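Multicopper oxidase (Uncultured bacterium, PDB 4E9X) probably couples the one-electron oxidation of substrates to the reduction of molecular oxygen to water, using bound copper ions. Local coordinates at residues E12-K24 / D166-T178. Residues are numbered along the deposited sequence; the frame is centred on the assembly and turned at random.
Sequences EVTIKVAPGLDYK and DYFSVNAKSFPLT
Leu21 lays its CD2 methyl over one face of the Tyr167 ring, 3.7 Å from the ring centroid and 19° off the normal, a CH-pi contact displaced toward the rim. Ala18 CB meets the same ring obliquely, 3.6 Å from CD1; a methyl is small enough to fit between the ring and Ser174. In Tyr167, chi1 of -68° brings the ring up to the hairpin and chi2 of -106° turns a face to Leu21 CD2; a serine in its place would probably leave Leu21 CD2 and Ala18 CB without the surface they pack on.

Beside this apolar patch the backbones join through one hydrogen bond, Ser174 N to Val17 O at 2.8 Å, the donor nitrogen nearly on the extension of the C=O bond. The same oxygen receives a CA-H...O contact from Lys173. Leu177 CD1 packs end-on against the pyrrolidine ring of Pro19, 3.8 Å from its CD. One water lies between Lys16 O and Ala172 O, a second between Lys16 O and Lys173 NZ, which also has a polar partner at Gly312.

Behind the first shell, the type II turn from Ala18 to Leu21 closes the hairpin, with Gly20 taking the positive phi, and a classic bulge sets Val17 and Ala18 opposite Leu21. Lys16 NZ makes a 2.6 Å salt bridge to the syn lone pair of Asp22 OD1, tying the two strands. In segment 166-178, the type I' turn from Val170 to Lys173 brings Ala172 CB within 4.1 Å of Ile15 CD1. Trp147 of strand 138-147 packs against Ile15 and Val17, its NE1 hydrogen-bonded to Ser169 OG. Thus a bulged beta-hairpin tip of the first cupredoxin-like domain docks on the edge strand 167-170 and following loop of the second, an interdomain interface in a two-domain multicopper oxidase.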
# COMPACT_ATOMS: atom_id res chain seq x y z
N GLU A 12 27.34 -10.77 15.21
CA GLU A 12 27.19 -11.55 14.00
C GLU A 12 26.74 -12.95 14.41
O GLU A 12 27.47 -13.68 15.06
CB GLU A 12 28.53 -11.65 13.24
CG GLU A 12 28.93 -10.28 12.72
CD GLU A 12 30.21 -10.22 11.92
OE1 GLU A 12 30.87 -11.26 11.70
OE2 GLU A 12 30.54 -9.10 11.46
N VAL A 13 25.50 -13.27 14.02
CA VAL A 13 24.94 -14.58 14.29
C VAL A 13 24.20 -15.06 13.06
O VAL A 13 23.93 -14.27 12.12
CB VAL A 13 23.99 -14.59 15.53
CG1 VAL A 13 24.74 -14.21 16.79
CG2 VAL A 13 22.79 -13.65 15.33
N THR A 14 23.89 -16.36 13.05
CA THR A 14 23.06 -16.97 12.00
C THR A 14 21.74 -17.47 12.63
O THR A 14 21.75 -18.15 13.66
CB THR A 14 23.84 -18.15 11.37
OG1 THR A 14 25.04 -17.66 10.77
CG2 THR A 14 23.03 -18.88 10.31
N ILE A 15 20.65 -17.13 11.96
CA ILE A 15 19.34 -17.53 12.44
C ILE A 15 18.71 -18.47 11.46
O ILE A 15 19.02 -18.43 10.29
CB ILE A 15 18.40 -16.29 12.71
CG1 ILE A 15 18.27 -15.42 11.47
CG2 ILE A 15 18.91 -15.52 13.91
CD1 ILE A 15 17.15 -14.38 11.61
N LYS A 16 17.82 -19.30 11.91
CA LYS A 16 17.05 -20.14 10.99
C LYS A 16 15.74 -19.44 10.70
O LYS A 16 14.94 -19.30 11.60
CB LYS A 16 16.79 -21.52 11.62
CG LYS A 16 16.09 -22.44 10.60
CD LYS A 16 15.98 -23.83 11.11
CE LYS A 16 16.97 -24.87 10.66
NZ LYS A 16 18.27 -24.44 10.14
N VAL A 17 15.57 -18.97 9.47
CA VAL A 17 14.33 -18.25 9.11
C VAL A 17 13.25 -19.23 8.67
O VAL A 17 12.08 -19.05 8.99
CB VAL A 17 14.66 -17.23 8.01
CG1 VAL A 17 13.41 -16.54 7.41
CG2 VAL A 17 15.56 -16.14 8.52
N ALA A 18 13.65 -20.26 7.89
CA ALA A 18 12.71 -21.20 7.32
C ALA A 18 13.41 -22.57 7.30
O ALA A 18 14.66 -22.57 7.38
CB ALA A 18 12.38 -20.75 5.89
N PRO A 19 12.71 -23.67 7.11
CA PRO A 19 13.36 -24.98 6.91
C PRO A 19 14.34 -24.79 5.74
O PRO A 19 13.99 -24.29 4.63
CB PRO A 19 12.18 -25.85 6.57
CG PRO A 19 11.04 -25.25 7.36
CD PRO A 19 11.23 -23.78 7.03
N GLY A 20 15.62 -25.10 6.02
CA GLY A 20 16.63 -24.94 5.01
C GLY A 20 17.10 -23.57 4.61
O GLY A 20 17.92 -23.45 3.69
N LEU A 21 16.63 -22.52 5.27
CA LEU A 21 17.16 -21.19 5.09
C LEU A 21 17.70 -20.70 6.44
O LEU A 21 16.97 -20.25 7.32
CB LEU A 21 16.11 -20.21 4.57
CG LEU A 21 16.71 -18.81 4.37
CD1 LEU A 21 17.74 -18.85 3.25
CD2 LEU A 21 15.62 -17.75 4.11
N ASP A 22 19.03 -20.77 6.55
CA ASP A 22 19.82 -20.15 7.62
C ASP A 22 20.33 -18.81 7.11
O ASP A 22 20.75 -18.75 5.95
CB ASP A 22 21.01 -21.07 7.93
CG ASP A 22 20.41 -22.36 8.51
OD1 ASP A 22 19.52 -22.30 9.36
OD2 ASP A 22 20.83 -23.45 8.05
N TYR A 23 20.32 -17.76 7.91
CA TYR A 23 20.57 -16.42 7.39
C TYR A 23 21.55 -15.71 8.30
O TYR A 23 21.35 -15.67 9.52
CB TYR A 23 19.23 -15.67 7.30
CG TYR A 23 19.17 -14.72 6.11
CD1 TYR A 23 18.54 -15.15 4.93
CD2 TYR A 23 19.69 -13.44 6.12
CE1 TYR A 23 18.44 -14.37 3.80
CE2 TYR A 23 19.60 -12.63 4.98
CZ TYR A 23 18.99 -13.09 3.85
OH TYR A 23 18.88 -12.25 2.74
N LYS A 24 22.62 -15.14 7.76
CA LYS A 24 23.56 -14.32 8.51
C LYS A 24 22.95 -12.95 8.77
O LYS A 24 22.51 -12.26 7.84
CB LYS A 24 24.89 -14.16 7.77
CG LYS A 24 25.71 -15.45 7.68
CD LYS A 24 27.14 -15.07 7.32
CE LYS A 24 28.17 -16.15 7.50
NZ LYS A 24 27.91 -17.41 8.18
N ASP A 166 12.44 -13.83 -1.53
CA ASP A 166 11.78 -15.08 -1.78
C ASP A 166 11.38 -15.79 -0.49
O ASP A 166 10.76 -16.87 -0.56
CB ASP A 166 12.61 -16.01 -2.65
CG ASP A 166 14.04 -16.21 -2.17
OD1 ASP A 166 14.50 -15.55 -1.23
OD2 ASP A 166 14.76 -17.06 -2.77
N TYR A 167 11.64 -15.20 0.67
CA TYR A 167 11.13 -15.73 1.93
C TYR A 167 10.60 -14.54 2.75
O TYR A 167 10.96 -13.40 2.56
CB TYR A 167 12.16 -16.48 2.75
CG TYR A 167 12.63 -17.80 2.18
CD1 TYR A 167 12.22 -19.00 2.72
CD2 TYR A 167 13.56 -17.79 1.12
CE1 TYR A 167 12.68 -20.24 2.21
CE2 TYR A 167 14.01 -19.02 0.61
CZ TYR A 167 13.59 -20.23 1.15
OH TYR A 167 14.06 -21.42 0.62
N PHE A 168 9.63 -14.86 3.60
CA PHE A 168 8.78 -13.87 4.30
C PHE A 168 8.52 -14.30 5.74
O PHE A 168 8.42 -15.51 5.97
CB PHE A 168 7.45 -13.64 3.55
CG PHE A 168 7.68 -13.37 2.06
CD1 PHE A 168 7.93 -12.06 1.65
CD2 PHE A 168 7.72 -14.42 1.15
CE1 PHE A 168 8.21 -11.82 0.32
CE2 PHE A 168 8.02 -14.17 -0.20
CZ PHE A 168 8.27 -12.86 -0.58
N SER A 169 8.41 -13.38 6.69
CA SER A 169 8.31 -13.83 8.06
C SER A 169 7.52 -12.87 8.93
O SER A 169 7.32 -11.69 8.63
CB SER A 169 9.72 -14.00 8.66
OG SER A 169 10.45 -12.74 8.56
N VAL A 170 7.11 -13.42 10.08
CA VAL A 170 6.76 -12.62 11.24
C VAL A 170 7.76 -12.98 12.33
O VAL A 170 8.02 -14.17 12.58
CB VAL A 170 5.28 -12.84 11.68
CG1 VAL A 170 4.94 -14.31 11.88
CG2 VAL A 170 4.99 -12.03 12.97
N ASN A 171 8.34 -11.99 12.98
CA ASN A 171 9.35 -12.16 14.04
C ASN A 171 10.44 -13.11 13.58
O ASN A 171 10.87 -13.99 14.34
CB ASN A 171 8.70 -12.60 15.35
CG ASN A 171 7.78 -11.50 15.87
OD1 ASN A 171 7.80 -10.40 15.34
ND2 ASN A 171 6.94 -11.80 16.87
N ALA A 172 10.86 -12.92 12.32
CA ALA A 172 12.01 -13.62 11.71
C ALA A 172 11.82 -15.13 11.55
O ALA A 172 12.81 -15.83 11.32
CB ALA A 172 13.32 -13.32 12.44
N LYS A 173 10.58 -15.63 11.56
CA LYS A 173 10.35 -17.03 11.16
C LYS A 173 9.25 -17.07 10.10
O LYS A 173 8.31 -16.29 10.08
CB LYS A 173 10.03 -17.90 12.39
CG LYS A 173 10.98 -17.64 13.57
CD LYS A 173 11.17 -18.76 14.57
CE LYS A 173 11.84 -18.25 15.85
NZ LYS A 173 13.31 -18.07 15.63
N SER A 174 9.43 -18.06 9.23
CA SER A 174 8.50 -18.42 8.17
C SER A 174 7.74 -19.70 8.55
O SER A 174 8.38 -20.68 8.98
CB SER A 174 9.33 -18.60 6.90
OG SER A 174 8.55 -19.13 5.80
N PHE A 175 6.42 -19.70 8.41
CA PHE A 175 5.62 -20.88 8.67
C PHE A 175 6.22 -22.08 7.96
O PHE A 175 6.55 -21.97 6.77
CB PHE A 175 4.20 -20.60 8.16
CG PHE A 175 3.27 -21.79 8.45
CD1 PHE A 175 2.56 -21.85 9.64
CD2 PHE A 175 3.12 -22.81 7.54
CE1 PHE A 175 1.75 -22.95 9.93
CE2 PHE A 175 2.32 -23.90 7.83
CZ PHE A 175 1.63 -23.99 9.02
N PRO A 176 6.33 -23.27 8.57
CA PRO A 176 5.78 -23.66 9.87
C PRO A 176 6.59 -23.37 11.12
O PRO A 176 6.20 -23.83 12.20
CB PRO A 176 5.69 -25.19 9.73
CG PRO A 176 6.91 -25.51 8.93
CD PRO A 176 6.94 -24.40 7.85
N LEU A 177 7.67 -22.62 10.97
CA LEU A 177 8.57 -22.32 12.10
C LEU A 177 8.07 -21.16 12.95
O LEU A 177 8.67 -20.86 13.99
CB LEU A 177 9.99 -22.06 11.64
CG LEU A 177 10.66 -23.25 10.92
CD1 LEU A 177 12.12 -22.91 10.60
CD2 LEU A 177 10.52 -24.53 11.74
N THR A 178 7.01 -20.49 12.54
CA THR A 178 6.32 -19.54 13.41
C THR A 178 5.65 -20.32 14.55
O THR A 178 5.74 -21.54 14.64
CB THR A 178 5.30 -18.74 12.58
OG1 THR A 178 4.54 -19.73 11.89
CG2 THR A 178 5.95 -17.86 11.55
O HOH W 1 14.76 -16.81 12.94
O HOH W 2 14.25 -20.13 14.17